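Local coordinates for protein particle-associated glycoside hydrolase (Acinetobacter phage Fri1, PDB 6C72) that probably degrades the capsular polysaccharide of Acinetobacter baumannii as the trimeric tailspike depolymerase of the phage, helping it to enter the host cell, at residues Thr463-Gln466 and Gln467-Leu471; Pro480-Asp483 and Ala484-Asn487; Thr504-Leu507 and Arg508-Cys511; Val534-Asn538 and Ser539-Thr543; His545-Val548 and Ile549-Pro552. All coordinates share one frame; numbering follows the deposited sequence.

Contact 1. Residues Thr463-Gln466 and Gln467-Leu471; sequences TITQ and QYRNL
The carbonyl oxygen of Q466 accepts two backbone bonds and is shared by R469 N and N470 N. R469 N lies 2.9 Å from Q466 O, and N470 N lies 3.1 Å from Q466 O. One residue earlier, Y468 N donates to T465 O at 3.0 Å. These short-range bonds make a run of tight turns. The turns lie in the linker that joins the stacked parallel strands, consistent with the beta-helix of a tailspike, to the antiparallel C-terminal sheet.

R469 bends at its third torsion (chi3 -65°), which brings its guanidinium back along the chain. One face of the group rests on the CA of Q466. T465 OG1 lies at its edge, in its plane, 2.8 Å from R469 NH1. T465 OG1 bonds to D460 and R469 NH2 to the carbonyl of R462, so residues just upstream hold both groups.

The Y468 ring crosses the T465 side chain at about a right angle. It also packs edge-to-face with Y468 of each neighbouring subunit, and its OH bonds to D460 of the second subunit. Trimer contacts therefore converge on this turn.

A water accepts from Q467 N at 3.1 Å and sits 2.8 Å from I464 O. On the ring of Y468, Q467 CG stands 3.5 Å above one face, offset toward the rim.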
loop_
_atom_site.group_PDB
_atom_site.type_symbol
_atom_site.label_atom_id
_atom_site.label_comp_id
_atom_site.label_asym_id
_atom_site.label_seq_id
_atom_site.Cartn_x
_atom_site.Cartn_y
_atom_site.Cartn_z
ATOM N N THR A 463 -11.134 9.725 -18.408
ATOM C CA THR A 463 -10.785 11.006 -19.012
ATOM C C THR A 463 -9.424 10.949 -19.700
ATOM O O THR A 463 -9.233 11.564 -20.753
ATOM C CB THR A 463 -10.816 12.106 -17.946
ATOM O OG1 THR A 463 -12.131 12.194 -17.382
ATOM C CG2 THR A 463 -10.454 13.448 -18.544
ATOM N N ILE A 464 -8.469 10.219 -19.124
ATOM C CA ILE A 464 -7.115 10.192 -19.667
ATOM C C ILE A 464 -7.119 9.675 -21.104
ATOM O O ILE A 464 -6.265 10.053 -21.912
ATOM C CB ILE A 464 -6.197 9.348 -18.757
ATOM C CG1 ILE A 464 -4.754 9.412 -19.229
ATOM C CG2 ILE A 464 -6.632 7.891 -18.705
ATOM C CD1 ILE A 464 -4.157 10.752 -19.052
ATOM N N THR A 465 -8.075 8.820 -21.453
ATOM C CA THR A 465 -8.162 8.224 -22.774
ATOM C C THR A 465 -9.258 8.836 -23.630
ATOM O O THR A 465 -9.570 8.295 -24.699
ATOM C CB THR A 465 -8.412 6.723 -22.638
ATOM O OG1 THR A 465 -9.530 6.527 -21.763
ATOM C CG2 THR A 465 -7.186 6.004 -22.087
ATOM N N GLN A 466 -9.864 9.936 -23.201
ATOM C CA GLN A 466 -11.005 10.437 -23.960
ATOM C C GLN A 466 -10.608 10.863 -25.373
ATOM O O GLN A 466 -11.427 10.769 -26.293
ATOM C CB GLN A 466 -11.674 11.591 -23.207
ATOM C CG GLN A 466 -10.856 12.852 -23.171
ATOM C CD GLN A 466 -11.417 13.876 -22.195
ATOM O OE1 GLN A 466 -12.492 13.675 -21.608
ATOM N NE2 GLN A 466 -10.689 14.976 -22.009
ATOM N N GLN A 467 -9.352 11.271 -25.584
ATOM C CA GLN A 467 -8.929 11.688 -26.924
ATOM C C GLN A 467 -8.960 10.541 -27.927
ATOM O O GLN A 467 -8.949 10.790 -29.132
ATOM C CB GLN A 467 -7.528 12.294 -26.881
ATOM C CG GLN A 467 -6.431 11.279 -26.622
ATOM C CD GLN A 467 -5.132 11.933 -26.201
ATOM O OE1 GLN A 467 -5.059 12.538 -25.128
ATOM N NE2 GLN A 467 -4.095 11.805 -27.027
ATOM N N TYR A 468 -8.991 9.294 -27.468
ATOM C CA TYR A 468 -9.137 8.161 -28.369
ATOM C C TYR A 468 -10.593 7.859 -28.690
ATOM O O TYR A 468 -10.866 7.055 -29.587
ATOM C CB TYR A 468 -8.480 6.917 -27.753
ATOM C CG TYR A 468 -7.073 7.184 -27.262
ATOM C CD1 TYR A 468 -6.175 7.923 -28.031
ATOM C CD2 TYR A 468 -6.648 6.715 -26.027
ATOM C CE1 TYR A 468 -4.888 8.184 -27.579
ATOM C CE2 TYR A 468 -5.371 6.954 -25.571
ATOM C CZ TYR A 468 -4.489 7.688 -26.348
ATOM O OH TYR A 468 -3.213 7.929 -25.881
ATOM N N ARG A 469 -11.536 8.467 -27.975
ATOM C CA ARG A 469 -12.947 8.182 -28.181
ATOM C C ARG A 469 -13.687 9.288 -28.917
ATOM O O ARG A 469 -14.716 9.015 -29.542
ATOM C CB ARG A 469 -13.642 7.917 -26.832
ATOM C CG ARG A 469 -12.992 6.806 -26.005
ATOM C CD ARG A 469 -13.864 6.390 -24.832
ATOM N NE ARG A 469 -14.047 7.460 -23.851
ATOM C CZ ARG A 469 -13.191 7.755 -22.879
ATOM N NH1 ARG A 469 -12.068 7.065 -22.747
ATOM N NH2 ARG A 469 -13.459 8.743 -22.038
ATOM N N ASN A 470 -13.210 10.515 -28.867
ATOM C CA ASN A 470 -13.853 11.499 -29.706
ATOM C C ASN A 470 -13.457 11.246 -31.156
ATOM O O ASN A 470 -12.480 10.546 -31.445
ATOM C CB ASN A 470 -13.458 12.914 -29.273
ATOM C CG ASN A 470 -13.758 13.186 -27.793
ATOM O OD1 ASN A 470 -14.248 12.307 -27.069
ATOM N ND2 ASN A 470 -13.458 14.409 -27.342
ATOM N N LEU A 471 -14.254 11.774 -32.076
ATOM C CA LEU A 471 -13.761 11.884 -33.435
ATOM C C LEU A 471 -12.475 12.703 -33.377
ATOM O O LEU A 471 -12.449 13.770 -32.744
ATOM C CB LEU A 471 -14.783 12.556 -34.358
ATOM C CG LEU A 471 -15.981 11.774 -34.917
ATOM C CD1 LEU A 471 -16.856 12.690 -35.772
ATOM C CD2 LEU A 471 -15.550 10.539 -35.714
HETATM O O HOH W 1 -7.302 12.155 -23.505
#

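Contact 2. Residues Pro480-Asp483 and Ala484-Asn487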
loop_
_atom_site.group_PDB
_atom_site.type_symbol
_atom_site.label_atom_id
_atom_site.label_comp_id
_atom_site.label_asym_id
_atom_site.label_seq_id
_atom_site.Cartn_x
_atom_site.Cartn_y
_atom_site.Cartn_z
ATOM N N PRO A 480 3.206 0.454 -43.782
ATOM C CA PRO A 480 4.167 -0.027 -42.773
ATOM C C PRO A 480 5.595 0.393 -43.055
ATOM O O PRO A 480 6.410 0.417 -42.126
ATOM C CB PRO A 480 4.019 -1.557 -42.843
ATOM C CG PRO A 480 2.689 -1.802 -43.478
ATOM C CD PRO A 480 2.497 -0.659 -44.439
ATOM N N ILE A 481 5.930 0.688 -44.316
ATOM C CA ILE A 481 7.258 1.167 -44.695
ATOM C C ILE A 481 7.427 2.662 -44.481
ATOM O O ILE A 481 8.530 3.185 -44.679
ATOM C CB ILE A 481 7.536 0.801 -46.168
ATOM C CG1 ILE A 481 7.146 -0.650 -46.428
ATOM C CG2 ILE A 481 9.005 0.956 -46.519
ATOM C CD1 ILE A 481 7.950 -1.634 -45.615
ATOM N N ASN A 482 6.361 3.373 -44.108
ATOM C CA ASN A 482 6.408 4.830 -43.896
ATOM C C ASN A 482 6.808 5.584 -45.161
ATOM O O ASN A 482 7.568 6.552 -45.110
ATOM C CB ASN A 482 7.338 5.239 -42.749
ATOM C CG ASN A 482 6.948 4.634 -41.437
ATOM O OD1 ASN A 482 5.788 4.301 -41.217
ATOM N ND2 ASN A 482 7.893 4.598 -40.507
ATOM N N ASP A 483 6.337 5.124 -46.315
ATOM C CA ASP A 483 6.542 5.884 -47.542
ATOM C C ASP A 483 5.233 6.103 -48.289
ATOM O O ASP A 483 5.247 6.309 -49.502
ATOM C CB ASP A 483 7.570 5.208 -48.444
ATOM C CG ASP A 483 7.169 3.813 -48.843
ATOM O OD1 ASP A 483 6.147 3.302 -48.342
ATOM O OD2 ASP A 483 7.892 3.219 -49.667
ATOM N N ALA A 484 4.102 6.012 -47.600
ATOM C CA ALA A 484 2.800 6.276 -48.193
ATOM C C ALA A 484 1.862 6.728 -47.086
ATOM O O ALA A 484 1.802 6.085 -46.029
ATOM C CB ALA A 484 2.244 5.034 -48.909
ATOM N N TYR A 485 1.168 7.848 -47.311
ATOM C CA TYR A 485 0.336 8.451 -46.280
ATOM C C TYR A 485 -0.988 8.937 -46.849
ATOM O O TYR A 485 -1.056 9.433 -47.978
ATOM C CB TYR A 485 1.058 9.621 -45.597
ATOM C CG TYR A 485 2.311 9.196 -44.892
ATOM C CD1 TYR A 485 3.508 9.074 -45.578
ATOM C CD2 TYR A 485 2.297 8.903 -43.533
ATOM C CE1 TYR A 485 4.660 8.661 -44.935
ATOM C CE2 TYR A 485 3.445 8.507 -42.876
ATOM C CZ TYR A 485 4.625 8.392 -43.580
ATOM O OH TYR A 485 5.774 7.997 -42.926
ATOM N N PHE A 486 -2.034 8.782 -46.047
ATOM C CA PHE A 486 -3.355 9.322 -46.333
ATOM C C PHE A 486 -3.822 10.048 -45.078
ATOM O O PHE A 486 -3.983 9.426 -44.027
ATOM C CB PHE A 486 -4.325 8.210 -46.741
ATOM C CG PHE A 486 -5.729 8.676 -46.962
ATOM C CD1 PHE A 486 -6.621 8.732 -45.912
ATOM C CD2 PHE A 486 -6.160 9.043 -48.220
ATOM C CE1 PHE A 486 -7.914 9.154 -46.103
ATOM C CE2 PHE A 486 -7.462 9.473 -48.428
ATOM C CZ PHE A 486 -8.340 9.534 -47.371
ATOM N N ASN A 487 -3.988 11.363 -45.171
ATOM C CA ASN A 487 -4.450 12.181 -44.059
ATOM C C ASN A 487 -5.642 12.999 -44.498
ATOM O O ASN A 487 -5.655 13.566 -45.596
ATOM C CB ASN A 487 -3.374 13.120 -43.524
ATOM C CG ASN A 487 -2.337 12.393 -42.711
ATOM O OD1 ASN A 487 -2.519 12.187 -41.509
ATOM N ND2 ASN A 487 -1.242 11.985 -43.356
#
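Two torsions bring Y485 and N482 together. The Y485 ring carbon CG sits opposite the carbonyl carbon (chi1 -62°), which carries the ring back along the preceding turn. N482 has a positive phi of 61°, a left-handed backbone conformation, and this helps to turn the chain just before the strand.

The phenol end of Y485 does most of the touching. Its OH is 3.2 Å from N482 O and makes a weak hydrogen bond there. The bond is not settled, because another acceptor competes for the same proton. The same OH lies 3.2 Å from N482 CB. On the ring, CE1 of Y485 comes within 3.6 Å of N482 O, and CZ of Y485 also lies near that oxygen. The amide of N482 and the ring are turned 27° from each other, though the two side chains run obliquely. The amide takes its main polar partner elsewhere: N482 OD1 bonds to K478 NZ. The contact is thus mostly van der Waals packing, with one marginal polar bond.

D483 O accepts from N492 ND2 of the second subunit, so this side of the turn meets the trimer interface.

This is the bend of a hairpin between strands 475-478 and 485-494. F486 pairs by backbone bonds with V477 on one neighbouring strand, while Y485 pairs with S585 on the other, strand 576-585.

Contact 3. Residues Thr504-Leu507 and Arg508-Cys511; sequences TVPL and RSGC
This is the link by which the chain passes from strand 500-504 of the four-stranded sheet to strand 509-517 of the six-stranded sheet. R508 makes the corner with a left-handed backbone (phi 50°). S509 then points its side chain back at the linker.

S509 OG is placed between its own backbone N and carbonyl carbon (chi1 65°). There it lies 2.9 Å from P506 O and 3.3 Å from L507 O. S509 OG can donate weakly to P506 O or to L507 O, and which one takes its proton is not settled. The hydroxyl also meets the proline ring, with P506 CG 3.4 Å from S509 OG.

A water spans the same bend. It donates to P506 O at 2.8 Å and to S509 O at 3.0 Å. Farther along, the thiol of C511 packs on the linker: C511 SG is 3.9 Å from V505 CB and 4.2 Å from P506 CD. The extended side chain of R508 leads away, and its NE bonds to N538.

The bend therefore combines an apolar part, at V505, P506 and C511, with a polar part. In the latter the water gives two clear donations, while the serine's choice between two carbonyl oxygens stays open.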
loop_
_atom_site.group_PDB
_atom_site.type_symbol
_atom_site.label_atom_id
_atom_site.label_comp_id
_atom_site.label_asym_id
_atom_site.label_seq_id
_atom_site.Cartn_x
_atom_site.Cartn_y
_atom_site.Cartn_z
ATOM N N THR A 504 -4.270 25.753 -49.217
ATOM C CA THR A 504 -3.205 25.508 -50.182
ATOM C C THR A 504 -2.758 24.062 -50.032
ATOM O O THR A 504 -2.337 23.652 -48.945
ATOM C CB THR A 504 -2.027 26.459 -49.949
ATOM O OG1 THR A 504 -2.458 27.807 -50.165
ATOM C CG2 THR A 504 -0.887 26.161 -50.890
ATOM N N VAL A 505 -2.853 23.290 -51.111
ATOM C CA VAL A 505 -2.484 21.876 -51.080
ATOM C C VAL A 505 -0.964 21.769 -51.168
ATOM O O VAL A 505 -0.318 22.607 -51.816
ATOM C CB VAL A 505 -3.175 21.084 -52.207
ATOM C CG1 VAL A 505 -4.685 21.105 -52.031
ATOM C CG2 VAL A 505 -2.795 21.653 -53.558
ATOM N N PRO A 506 -0.355 20.772 -50.539
ATOM C CA PRO A 506 1.105 20.654 -50.570
ATOM C C PRO A 506 1.587 20.116 -51.911
ATOM O O PRO A 506 0.817 19.609 -52.727
ATOM C CB PRO A 506 1.401 19.662 -49.435
ATOM C CG PRO A 506 0.182 18.837 -49.346
ATOM C CD PRO A 506 -0.977 19.724 -49.713
ATOM N N LEU A 507 2.896 20.224 -52.117
ATOM C CA LEU A 507 3.517 19.605 -53.278
ATOM C C LEU A 507 3.592 18.092 -53.088
ATOM O O LEU A 507 3.235 17.557 -52.031
ATOM C CB LEU A 507 4.911 20.187 -53.505
ATOM C CG LEU A 507 4.951 21.626 -54.015
ATOM C CD1 LEU A 507 6.337 22.214 -53.853
ATOM C CD2 LEU A 507 4.518 21.643 -55.471
ATOM N N ARG A 508 4.052 17.400 -54.138
ATOM C CA ARG A 508 4.343 15.962 -54.068
ATOM C C ARG A 508 3.180 15.180 -53.466
ATOM O O ARG A 508 3.363 14.336 -52.587
ATOM C CB ARG A 508 5.614 15.691 -53.265
ATOM C CG ARG A 508 6.793 16.575 -53.596
ATOM C CD ARG A 508 7.966 16.164 -52.734
ATOM N NE ARG A 508 9.153 16.992 -52.919
ATOM C CZ ARG A 508 10.312 16.748 -52.320
ATOM N NH1 ARG A 508 10.434 15.704 -51.504
ATOM N NH2 ARG A 508 11.347 17.544 -52.531
ATOM N N SER A 509 1.963 15.494 -53.894
ATOM C CA SER A 509 0.812 14.888 -53.249
ATOM C C SER A 509 -0.363 14.931 -54.205
ATOM O O SER A 509 -0.391 15.737 -55.135
ATOM C CB SER A 509 0.445 15.593 -51.931
ATOM O OG SER A 509 0.020 16.934 -52.120
ATOM N N GLY A 510 -1.289 14.005 -54.008
ATOM C CA GLY A 510 -2.591 14.039 -54.652
ATOM C C GLY A 510 -3.638 14.349 -53.591
ATOM O O GLY A 510 -3.583 13.803 -52.489
ATOM N N CYS A 511 -4.573 15.221 -53.927
ATOM C CA CYS A 511 -5.567 15.664 -52.968
ATOM C C CYS A 511 -6.952 15.592 -53.578
ATOM O O CYS A 511 -7.132 15.852 -54.769
ATOM C CB CYS A 511 -5.288 17.076 -52.502
ATOM S SG CYS A 511 -3.615 17.274 -51.841
HETATM O O HOH W 2 -0.929 18.697 -54.771
#

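Contact 4. Residues Val534-Asn538 and Ser539-Thr543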
loop_
_atom_site.group_PDB
_atom_site.type_symbol
_atom_site.label_atom_id
_atom_site.label_comp_id
_atom_site.label_asym_id
_atom_site.label_seq_id
_atom_site.Cartn_x
_atom_site.Cartn_y
_atom_site.Cartn_z
ATOM N N VAL A 534 -6.490 17.306 -57.165
ATOM C CA VAL A 534 -5.201 17.924 -57.457
ATOM C C VAL A 534 -4.119 16.855 -57.403
ATOM O O VAL A 534 -4.128 15.999 -56.513
ATOM C CB VAL A 534 -4.858 19.044 -56.453
ATOM C CG1 VAL A 534 -3.684 19.858 -56.954
ATOM C CG2 VAL A 534 -6.037 19.928 -56.218
ATOM N N ASN A 535 -3.162 16.925 -58.320
ATOM C CA ASN A 535 -1.941 16.138 -58.198
ATOM C C ASN A 535 -0.762 17.039 -58.532
ATOM O O ASN A 535 -0.812 17.806 -59.500
ATOM C CB ASN A 535 -1.964 14.907 -59.111
ATOM C CG ASN A 535 -0.998 13.814 -58.655
ATOM O OD1 ASN A 535 -0.616 12.938 -59.436
ATOM N ND2 ASN A 535 -0.606 13.863 -57.389
ATOM N N SER A 536 0.279 16.978 -57.708
ATOM C CA SER A 536 1.469 17.783 -57.913
ATOM C C SER A 536 2.715 16.937 -57.736
ATOM O O SER A 536 2.760 16.050 -56.883
ATOM C CB SER A 536 1.528 18.954 -56.934
ATOM O OG SER A 536 0.356 19.723 -57.017
ATOM N N ASP A 537 3.742 17.244 -58.527
ATOM C CA ASP A 537 5.073 16.748 -58.217
ATOM C C ASP A 537 5.802 17.817 -57.405
ATOM O O ASP A 537 5.160 18.556 -56.649
ATOM C CB ASP A 537 5.828 16.380 -59.493
ATOM C CG ASP A 537 5.927 17.538 -60.471
ATOM O OD1 ASP A 537 5.741 18.708 -60.060
ATOM O OD2 ASP A 537 6.198 17.274 -61.659
ATOM N N ASN A 538 7.120 17.965 -57.586
ATOM C CA ASN A 538 7.853 18.917 -56.757
ATOM C C ASN A 538 7.604 20.375 -57.136
ATOM O O ASN A 538 8.086 21.265 -56.430
ATOM C CB ASN A 538 9.357 18.641 -56.806
ATOM C CG ASN A 538 10.114 19.320 -55.660
ATOM O OD1 ASN A 538 9.677 19.294 -54.508
ATOM N ND2 ASN A 538 11.221 19.984 -55.990
ATOM N N SER A 539 6.870 20.652 -58.213
ATOM C CA SER A 539 6.650 22.043 -58.581
ATOM C C SER A 539 5.379 22.277 -59.386
ATOM O O SER A 539 4.819 23.373 -59.338
ATOM C CB SER A 539 7.838 22.557 -59.389
ATOM O OG SER A 539 7.873 21.930 -60.659
ATOM N N THR A 540 4.911 21.272 -60.122
ATOM C CA THR A 540 3.834 21.433 -61.093
ATOM C C THR A 540 2.544 20.782 -60.610
ATOM O O THR A 540 2.568 19.721 -59.981
ATOM C CB THR A 540 4.234 20.815 -62.432
ATOM O OG1 THR A 540 5.486 21.374 -62.824
ATOM C CG2 THR A 540 3.206 21.142 -63.495
ATOM N N THR A 541 1.414 21.389 -60.979
ATOM C CA THR A 541 0.110 21.020 -60.446
ATOM C C THR A 541 -0.940 20.924 -61.550
ATOM O O THR A 541 -1.011 21.805 -62.413
ATOM C CB THR A 541 -0.323 22.053 -59.404
ATOM O OG1 THR A 541 0.530 21.949 -58.260
ATOM C CG2 THR A 541 -1.759 21.852 -59.000
ATOM N N ILE A 542 -1.740 19.852 -61.524
ATOM C CA ILE A 542 -2.909 19.688 -62.384
ATOM C C ILE A 542 -4.134 19.535 -61.490
ATOM O O ILE A 542 -4.060 18.903 -60.429
ATOM C CB ILE A 542 -2.775 18.469 -63.322
ATOM C CG1 ILE A 542 -1.492 18.568 -64.143
ATOM C CG2 ILE A 542 -3.966 18.386 -64.271
ATOM C CD1 ILE A 542 -1.363 17.483 -65.206
ATOM N N THR A 543 -5.252 20.135 -61.899
ATOM C CA THR A 543 -6.507 20.043 -61.163
ATOM C C THR A 543 -7.605 19.466 -62.051
ATOM O O THR A 543 -7.496 19.435 -63.283
ATOM C CB THR A 543 -6.992 21.407 -60.628
ATOM O OG1 THR A 543 -7.377 22.257 -61.723
ATOM C CG2 THR A 543 -5.922 22.085 -59.796
#
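Backbone bonds come first. N535 and I542 form a hydrogen-bonded antiparallel pair: N535 N to I542 O and I542 N to N535 O are both 3.0 Å. Nearer the bend, D537 N donates to T540 O at 3.1 Å. CA-H...O contacts run alongside, one of them from S536 CA to T540 O.

The carboxylate of D537 closes the turn. D537 OD1 accepts from S539 N at 2.9 Å, which makes an Asx turn, and from T540 N at 2.7 Å. T540 N meets OD1 nearly along its C-O axis, whereas S539 N comes on the anti side, out of the carboxylate plane. This is the tip of the beta hairpin of strands 528-536 and 541-550, whose axes here run at 166°. The other carboxylate oxygen, D537 OD2, forms a salt bridge with K527 of the second subunit.

Hydroxyls meet on the face that carries V534, S536, T541 and T543. T541 OG1 donates to S536 OG at 2.6 Å, so the threonine spends its proton on the serine oxygen.

Apolar contacts share that face. V534 CG1 presses on T541 CG2 at 3.4 Å, with the two side chains set at a slant. V534 CG2 and T543 CG2 lie side by side at 4.2 Å, and W560 of strand 556-561 packs on both residues.

Contact 5. Residues His545-Val548 and Ile549-Pro552. With ZN (zinc ion), chain J.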
loop_
_atom_site.group_PDB
_atom_site.type_symbol
_atom_site.label_atom_id
_atom_site.label_comp_id
_atom_site.label_asym_id
_atom_site.label_seq_id
_atom_site.Cartn_x
_atom_site.Cartn_y
_atom_site.Cartn_z
ATOM N N HIS A 545 -12.238 18.647 -61.600
ATOM C CA HIS A 545 -13.410 18.867 -60.774
ATOM C C HIS A 545 -14.477 17.859 -61.162
ATOM O O HIS A 545 -14.472 17.313 -62.265
ATOM C CB HIS A 545 -13.950 20.300 -60.934
ATOM C CG HIS A 545 -14.459 20.594 -62.307
ATOM N ND1 HIS A 545 -13.686 21.198 -63.278
ATOM C CD2 HIS A 545 -15.658 20.337 -62.884
ATOM C CE1 HIS A 545 -14.392 21.310 -64.391
ATOM N NE2 HIS A 545 -15.591 20.792 -64.180
ATOM N N ASN A 546 -15.396 17.619 -60.231
ATOM C CA ASN A 546 -16.539 16.733 -60.446
ATOM C C ASN A 546 -17.682 17.287 -59.602
ATOM O O ASN A 546 -17.716 17.072 -58.385
ATOM C CB ASN A 546 -16.210 15.299 -60.061
ATOM C CG ASN A 546 -17.422 14.362 -60.169
ATOM O OD1 ASN A 546 -18.256 14.498 -61.063
ATOM N ND2 ASN A 546 -17.530 13.420 -59.227
ATOM N N GLU A 547 -18.598 18.008 -60.243
ATOM C CA GLU A 547 -19.754 18.583 -59.559
ATOM C C GLU A 547 -20.877 17.557 -59.632
ATOM O O GLU A 547 -21.575 17.450 -60.643
ATOM C CB GLU A 547 -20.163 19.909 -60.189
ATOM C CG GLU A 547 -19.099 20.974 -60.097
ATOM C CD GLU A 547 -19.553 22.314 -60.648
ATOM O OE1 GLU A 547 -20.776 22.557 -60.777
ATOM O OE2 GLU A 547 -18.668 23.118 -60.999
ATOM N N VAL A 548 -21.046 16.797 -58.551
ATOM C CA VAL A 548 -22.124 15.818 -58.469
ATOM C C VAL A 548 -23.457 16.515 -58.237
ATOM O O VAL A 548 -24.466 16.194 -58.873
ATOM C CB VAL A 548 -21.813 14.808 -57.350
ATOM C CG1 VAL A 548 -22.920 13.784 -57.238
ATOM C CG2 VAL A 548 -20.478 14.135 -57.614
ATOM N N ILE A 549 -23.471 17.454 -57.288
ATOM C CA ILE A 549 -24.588 18.339 -56.991
ATOM C C ILE A 549 -24.034 19.751 -56.892
ATOM O O ILE A 549 -23.029 19.977 -56.210
ATOM C CB ILE A 549 -25.292 17.942 -55.676
ATOM C CG1 ILE A 549 -26.046 16.625 -55.824
ATOM C CG2 ILE A 549 -26.179 19.070 -55.134
ATOM C CD1 ILE A 549 -26.566 16.114 -54.514
ATOM N N ASN A 550 -24.660 20.699 -57.581
ATOM C CA ASN A 550 -24.237 22.092 -57.424
ATOM C C ASN A 550 -25.415 22.963 -57.865
ATOM O O ASN A 550 -25.557 23.280 -59.044
ATOM C CB ASN A 550 -22.983 22.411 -58.209
ATOM C CG ASN A 550 -22.155 23.502 -57.552
ATOM O OD1 ASN A 550 -22.431 23.910 -56.423
ATOM N ND2 ASN A 550 -21.140 23.983 -58.255
ATOM N N ASP A 551 -26.242 23.322 -56.910
ATOM C CA ASP A 551 -27.426 24.098 -57.225
ATOM C C ASP A 551 -27.016 25.434 -57.850
ATOM O O ASP A 551 -26.140 26.123 -57.313
ATOM C CB ASP A 551 -28.241 24.281 -55.953
ATOM C CG ASP A 551 -29.622 24.806 -56.213
ATOM O OD1 ASP A 551 -29.756 26.017 -56.479
ATOM O OD2 ASP A 551 -30.576 23.996 -56.203
ATOM N N PRO A 552 -27.590 25.817 -58.993
ATOM C CA PRO A 552 -27.171 27.075 -59.639
ATOM C C PRO A 552 -27.459 28.312 -58.811
ATOM O O PRO A 552 -26.807 29.343 -59.019
ATOM C CB PRO A 552 -27.964 27.080 -60.952
ATOM C CG PRO A 552 -29.124 26.161 -60.692
ATOM C CD PRO A 552 -28.617 25.104 -59.771
HETATM ZN ZN ZN J . -17.593 20.612 -65.181
#
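At V548 and I549 the strand backbone turns a corner: V548 has a psi of -47°, far from an extended value, and I549 is extended again. The extra residue shifts the alternation of side chains. As a result E547 and N550, three residues apart, both direct their side chains across the corner toward each other.

Their polar ends join there. N550 ND2 donates to E547 OE1 at 2.9 Å, with an N-H...O angle of 167°. The oxygen lies in the plane of the N550 amide. Relative to the glutamate, however, the nitrogen stands above the carboxylate plane, and the two flat groups are turned 85° apart. N550 CB also comes within 3.4 Å of E547 OE1. Each end has a second partner: E547 OE2 bonds to Y558 OH, and N550 OD1 accepts from V556 N. These bonds fix the rotation of both groups.

V548 and I549 touch loosely through their branches, with V548 CG1 4.5 Å from I549 CG1. Both also pack against the third subunit, V548 on F533 and I549 on A544 of that chain.

H545, at the start of the segment, binds a zinc ion through NE2 at 2.2 Å. The metal leans toward the CD2 side of the imidazole: it is 3.0 Å from H545 CD2 and 3.4 Å from H545 CE1.

V548 and I549 both face Y529 on the neighbouring strand 528-536. This is a classic beta bulge in strand 541-550, one of the two outermost strands of its sheet within this chain.

Overall arrangement
Contact 1 stands apart, in the linker before the C-terminal domain, about 24 Å from contact 2 between centres. It mixes turn bonds with aromatic packing between subunits. Contacts 2 to 5 reach one antiparallel sheet. All five are partly buried. Contacts 2 and 3 lead into strands, and in each a hydroxyl makes only weak, unsettled bonds. Contacts 3 and 4 touch: C511 N and V534 O are 2.7 Å apart, probably hydrogen-bonded, and L507 packs on the hairpin tip. Contacts 4 and 5 share strand 541-550. The first is regular hairpin pairing, the second a bulge, with an exposed, zinc-bound histidine nearby. Contacts 1 to 4 meet the second subunit; 1 and 5 meet the third.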